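Local structure of putative acetyltransferase (Clostridium difficile, 3DSB) at residues K65-T73 with L85-Y96. The protein is a putative acetyltransferase of the GNAT family, probably transferring acyl groups, though its substrate is not established. Residues are numbered along the deposited sequence; the frame is centred on the assembly and turned at random.
Sequences KVVAQIMYT and LWIQSVYVDKEY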
loop_
_atom_site.group_PDB
_atom_site.type_symbol
_atom_site.label_atom_id
_atom_site.label_comp_id
_atom_site.label_asym_id
_atom_site.label_seq_id
_atom_site.Cartn_x
_atom_site.Cartn_y
_atom_site.Cartn_z
ATOM N N LYS A 65 -13.328 12.047 25.102
ATOM C CA LYS A 65 -12.162 12.794 24.628
ATOM C C LYS A 65 -11.259 11.884 23.810
ATOM O O LYS A 65 -10.846 10.834 24.306
ATOM C CB LYS A 65 -11.378 13.332 25.822
ATOM C CG LYS A 65 -10.167 14.156 25.450
ATOM C CD LYS A 65 -9.451 14.641 26.714
ATOM C CE LYS A 65 -8.119 15.318 26.376
ATOM N NZ LYS A 65 -8.245 16.370 25.323
ATOM N N VAL A 66 -10.975 12.286 22.572
ATOM C CA VAL A 66 -10.062 11.535 21.731
ATOM C C VAL A 66 -8.627 11.795 22.227
ATOM O O VAL A 66 -8.185 12.945 22.239
ATOM C CB VAL A 66 -10.190 11.971 20.275
ATOM C CG1 VAL A 66 -9.003 11.418 19.462
ATOM C CG2 VAL A 66 -11.532 11.525 19.697
ATOM N N VAL A 67 -7.902 10.734 22.610
ATOM C CA VAL A 67 -6.557 10.874 23.150
ATOM C C VAL A 67 -5.489 10.081 22.354
ATOM O O VAL A 67 -4.303 10.151 22.672
ATOM C CB VAL A 67 -6.481 10.460 24.639
ATOM C CG1 VAL A 67 -7.476 11.274 25.474
ATOM C CG2 VAL A 67 -6.791 8.987 24.811
ATOM N N ALA A 68 -5.916 9.302 21.349
ATOM C CA ALA A 68 -4.952 8.589 20.488
ATOM C C ALA A 68 -5.604 8.162 19.219
ATOM O O ALA A 68 -6.830 8.112 19.126
ATOM C CB ALA A 68 -4.379 7.378 21.204
ATOM N N GLN A 69 -4.768 7.884 18.215
ATOM C CA GLN A 69 -5.291 7.423 16.899
ATOM C C GLN A 69 -4.375 6.406 16.285
ATOM O O GLN A 69 -3.160 6.408 16.540
ATOM C CB GLN A 69 -5.452 8.584 15.921
ATOM C CG GLN A 69 -4.141 9.269 15.525
ATOM C CD GLN A 69 -3.669 8.843 14.106
ATOM O OE1 GLN A 69 -4.212 9.303 13.090
ATOM N NE2 GLN A 69 -2.640 8.007 14.047
ATOM N N ILE A 70 -4.976 5.571 15.440
ATOM C CA ILE A 70 -4.173 4.659 14.595
ATOM C C ILE A 70 -4.836 4.642 13.220
ATOM O O ILE A 70 -6.079 4.687 13.120
ATOM C CB ILE A 70 -4.111 3.219 15.219
ATOM C CG1 ILE A 70 -3.145 2.321 14.455
ATOM C CG2 ILE A 70 -5.486 2.606 15.416
ATOM C CD1 ILE A 70 -2.660 1.063 15.260
HETATM N N MSE A 71 -4.023 4.617 12.160
HETATM C CA MSE A 71 -4.518 4.687 10.784
HETATM C C MSE A 71 -3.951 3.556 9.961
HETATM O O MSE A 71 -2.767 3.219 10.122
HETATM C CB MSE A 71 -4.140 6.008 10.110
HETATM C CG MSE A 71 -4.903 6.253 8.831
HETATM SE SE MSE A 71 -4.042 5.527 7.216
HETATM C CE MSE A 71 -3.039 7.115 6.688
ATOM N N TYR A 72 -4.790 2.927 9.148
ATOM C CA TYR A 72 -4.295 1.939 8.173
ATOM C C TYR A 72 -4.914 2.130 6.816
ATOM O O TYR A 72 -6.032 2.657 6.690
ATOM C CB TYR A 72 -4.510 0.497 8.627
ATOM C CG TYR A 72 -5.933 0.105 8.903
ATOM C CD1 TYR A 72 -6.808 -0.253 7.873
ATOM C CD2 TYR A 72 -6.427 0.081 10.210
ATOM C CE1 TYR A 72 -8.139 -0.630 8.134
ATOM C CE2 TYR A 72 -7.710 -0.311 10.485
ATOM C CZ TYR A 72 -8.577 -0.657 9.461
ATOM O OH TYR A 72 -9.853 -1.063 9.754
ATOM N N THR A 73 -4.172 1.677 5.807
ATOM C CA THR A 73 -4.697 1.603 4.449
ATOM C C THR A 73 -4.696 0.134 4.013
ATOM O O THR A 73 -4.216 -0.737 4.738
ATOM C CB THR A 73 -3.818 2.402 3.475
ATOM O OG1 THR A 73 -2.497 1.897 3.514
ATOM C CG2 THR A 73 -3.760 3.890 3.802
ATOM N N LEU A 85 -3.419 -5.289 5.414
ATOM C CA LEU A 85 -3.658 -4.052 6.106
ATOM C C LEU A 85 -2.295 -3.401 6.413
ATOM O O LEU A 85 -1.411 -4.091 6.963
ATOM C CB LEU A 85 -4.471 -4.372 7.364
ATOM C CG LEU A 85 -4.979 -3.272 8.279
ATOM C CD1 LEU A 85 -6.327 -3.669 8.870
ATOM C CD2 LEU A 85 -3.987 -2.979 9.377
ATOM N N TRP A 86 -2.116 -2.133 6.017
ATOM C CA TRP A 86 -0.830 -1.441 6.247
ATOM C C TRP A 86 -1.046 -0.361 7.300
ATOM O O TRP A 86 -1.771 0.602 7.070
ATOM C CB TRP A 86 -0.332 -0.775 4.956
ATOM C CG TRP A 86 0.250 -1.708 3.987
ATOM C CD1 TRP A 86 -0.408 -2.578 3.159
ATOM C CD2 TRP A 86 1.661 -1.977 3.819
ATOM N NE1 TRP A 86 0.513 -3.311 2.407
ATOM C CE2 TRP A 86 1.786 -2.944 2.780
ATOM C CE3 TRP A 86 2.826 -1.402 4.342
ATOM C CZ2 TRP A 86 3.036 -3.420 2.343
ATOM C CZ3 TRP A 86 4.057 -1.891 3.926
ATOM C CH2 TRP A 86 4.155 -2.868 2.920
ATOM N N ILE A 87 -0.410 -0.518 8.460
ATOM C CA ILE A 87 -0.522 0.506 9.530
ATOM C C ILE A 87 0.390 1.648 9.143
ATOM O O ILE A 87 1.609 1.434 8.973
ATOM C CB ILE A 87 -0.122 -0.077 10.914
ATOM C CG1 ILE A 87 -1.094 -1.201 11.295
ATOM C CG2 ILE A 87 -0.071 1.030 11.978
ATOM C CD1 ILE A 87 -0.670 -1.981 12.529
ATOM N N GLN A 88 -0.158 2.851 9.046
ATOM C CA GLN A 88 0.571 4.041 8.592
ATOM C C GLN A 88 0.935 5.008 9.698
ATOM O O GLN A 88 1.871 5.781 9.564
ATOM C CB GLN A 88 -0.226 4.807 7.522
ATOM C CG GLN A 88 -0.605 3.970 6.313
ATOM C CD GLN A 88 0.562 3.433 5.488
ATOM O OE1 GLN A 88 1.736 3.755 5.748
ATOM N NE2 GLN A 88 0.236 2.588 4.488
ATOM N N SER A 89 0.211 4.969 10.819
ATOM C CA SER A 89 0.501 5.880 11.911
ATOM C C SER A 89 -0.139 5.432 13.203
ATOM O O SER A 89 -1.216 4.847 13.211
ATOM C CB SER A 89 -0.047 7.269 11.585
ATOM O OG SER A 89 -1.470 7.223 11.456
ATOM N N VAL A 90 0.536 5.751 14.296
ATOM C CA VAL A 90 -0.024 5.609 15.647
ATOM C C VAL A 90 0.459 6.812 16.452
ATOM O O VAL A 90 1.637 7.158 16.414
ATOM C CB VAL A 90 0.463 4.318 16.362
ATOM C CG1 VAL A 90 -0.282 4.125 17.690
ATOM C CG2 VAL A 90 0.369 3.051 15.485
ATOM N N TYR A 91 -0.431 7.425 17.234
ATOM C CA TYR A 91 -0.015 8.574 18.062
ATOM C C TYR A 91 -0.877 8.574 19.325
ATOM O O TYR A 91 -2.114 8.372 19.259
ATOM C CB TYR A 91 -0.257 9.907 17.322
ATOM C CG TYR A 91 0.238 11.097 18.113
ATOM C CD1 TYR A 91 1.597 11.422 18.115
ATOM C CD2 TYR A 91 -0.627 11.866 18.886
ATOM C CE1 TYR A 91 2.078 12.479 18.870
ATOM C CE2 TYR A 91 -0.133 12.948 19.633
ATOM C CZ TYR A 91 1.214 13.252 19.607
ATOM O OH TYR A 91 1.685 14.336 20.363
ATOM N N VAL A 92 -0.229 8.880 20.433
ATOM C CA VAL A 92 -0.888 8.974 21.732
ATOM C C VAL A 92 -0.583 10.367 22.286
ATOM O O VAL A 92 0.591 10.756 22.387
ATOM C CB VAL A 92 -0.357 7.895 22.723
ATOM C CG1 VAL A 92 -1.083 8.024 24.121
ATOM C CG2 VAL A 92 -0.527 6.497 22.170
ATOM N N ASP A 93 -1.625 11.110 22.644
ATOM C CA ASP A 93 -1.480 12.414 23.307
ATOM C C ASP A 93 -0.547 12.287 24.510
ATOM O O ASP A 93 -0.645 11.325 25.285
ATOM C CB ASP A 93 -2.902 12.828 23.742
ATOM C CG ASP A 93 -2.980 14.156 24.458
ATOM O OD1 ASP A 93 -2.176 14.457 25.375
ATOM O OD2 ASP A 93 -3.935 14.875 24.106
ATOM N N LYS A 94 0.373 13.242 24.638
ATOM C CA LYS A 94 1.398 13.132 25.683
ATOM C C LYS A 94 0.860 12.984 27.096
ATOM O O LYS A 94 1.549 12.388 27.943
ATOM C CB LYS A 94 2.363 14.321 25.645
ATOM C CG LYS A 94 3.327 14.264 24.474
ATOM C CD LYS A 94 4.316 15.427 24.516
ATOM C CE LYS A 94 5.341 15.355 23.396
ATOM N NZ LYS A 94 6.151 16.622 23.323
ATOM N N GLU A 95 -0.322 13.535 27.357
ATOM C CA GLU A 95 -0.891 13.480 28.719
ATOM C C GLU A 95 -1.474 12.093 29.039
ATOM O O GLU A 95 -1.938 11.855 30.182
ATOM C CB GLU A 95 -2.000 14.501 28.835
ATOM C CG GLU A 95 -1.566 15.960 28.729
ATOM C CD GLU A 95 -2.749 16.889 28.962
ATOM O OE1 GLU A 95 -3.260 16.919 30.104
ATOM O OE2 GLU A 95 -3.180 17.577 28.014
ATOM N N TYR A 96 -1.456 11.185 28.045
ATOM C CA TYR A 96 -2.064 9.869 28.203
ATOM C C TYR A 96 -1.087 8.725 27.933
ATOM O O TYR A 96 -1.494 7.585 27.788
ATOM C CB TYR A 96 -3.337 9.757 27.328
ATOM C CG TYR A 96 -4.409 10.698 27.821
ATOM C CD1 TYR A 96 -5.354 10.267 28.751
ATOM C CD2 TYR A 96 -4.441 12.038 27.408
ATOM C CE1 TYR A 96 -6.332 11.134 29.210
ATOM C CE2 TYR A 96 -5.408 12.923 27.877
ATOM C CZ TYR A 96 -6.342 12.446 28.812
ATOM O OH TYR A 96 -7.313 13.278 29.329
#
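Gln69 CG (chi1 65°) and Ser89 OG (chi1 63°) each lie between their own backbone N and carbonyl carbon, and a bend at chi2 (103°) brings the Gln69 amide to the hydroxyl. Its NE2 then gives Ser89 OG a nearly straight hydrogen bond of 2.9 Å, with the hydroxyl in the amide plane; OE1 is held by Asn24 of helix 17-32. Further along the same face, Gln88 bends at chi2 and sends NE2 to Thr73 OG1 at 3.0 Å. That reach is probably helped by a classic beta bulge, where Gln88 and Ser89 both face the selenomethionine Met71: Gln88 N bonds Met71 O, Met71 N bonds Ser89 O.

On the face of Ile70 and Tyr72, Leu85, in one of its two conformers, lays CD1 over the centre of the Tyr72 ring, while Ile70 CD1 packs on Val90 CG2 at 3.6 Å. Helix 101-115 touches Leu85, Ile87 and Val90 there. Past the strand end, an Asx turn at Asp93 precedes Tyr96, whose ring takes Val67 CG1 over its face.

The buried Gln69-Ser89 bond and the less enclosed Gln88-Thr73 bond thus supplement the backbone pairing around a bulge consistent with the fourth strand of GNAT enzymes, where it helps open the sheet for the pantetheine of acetyl-CoA.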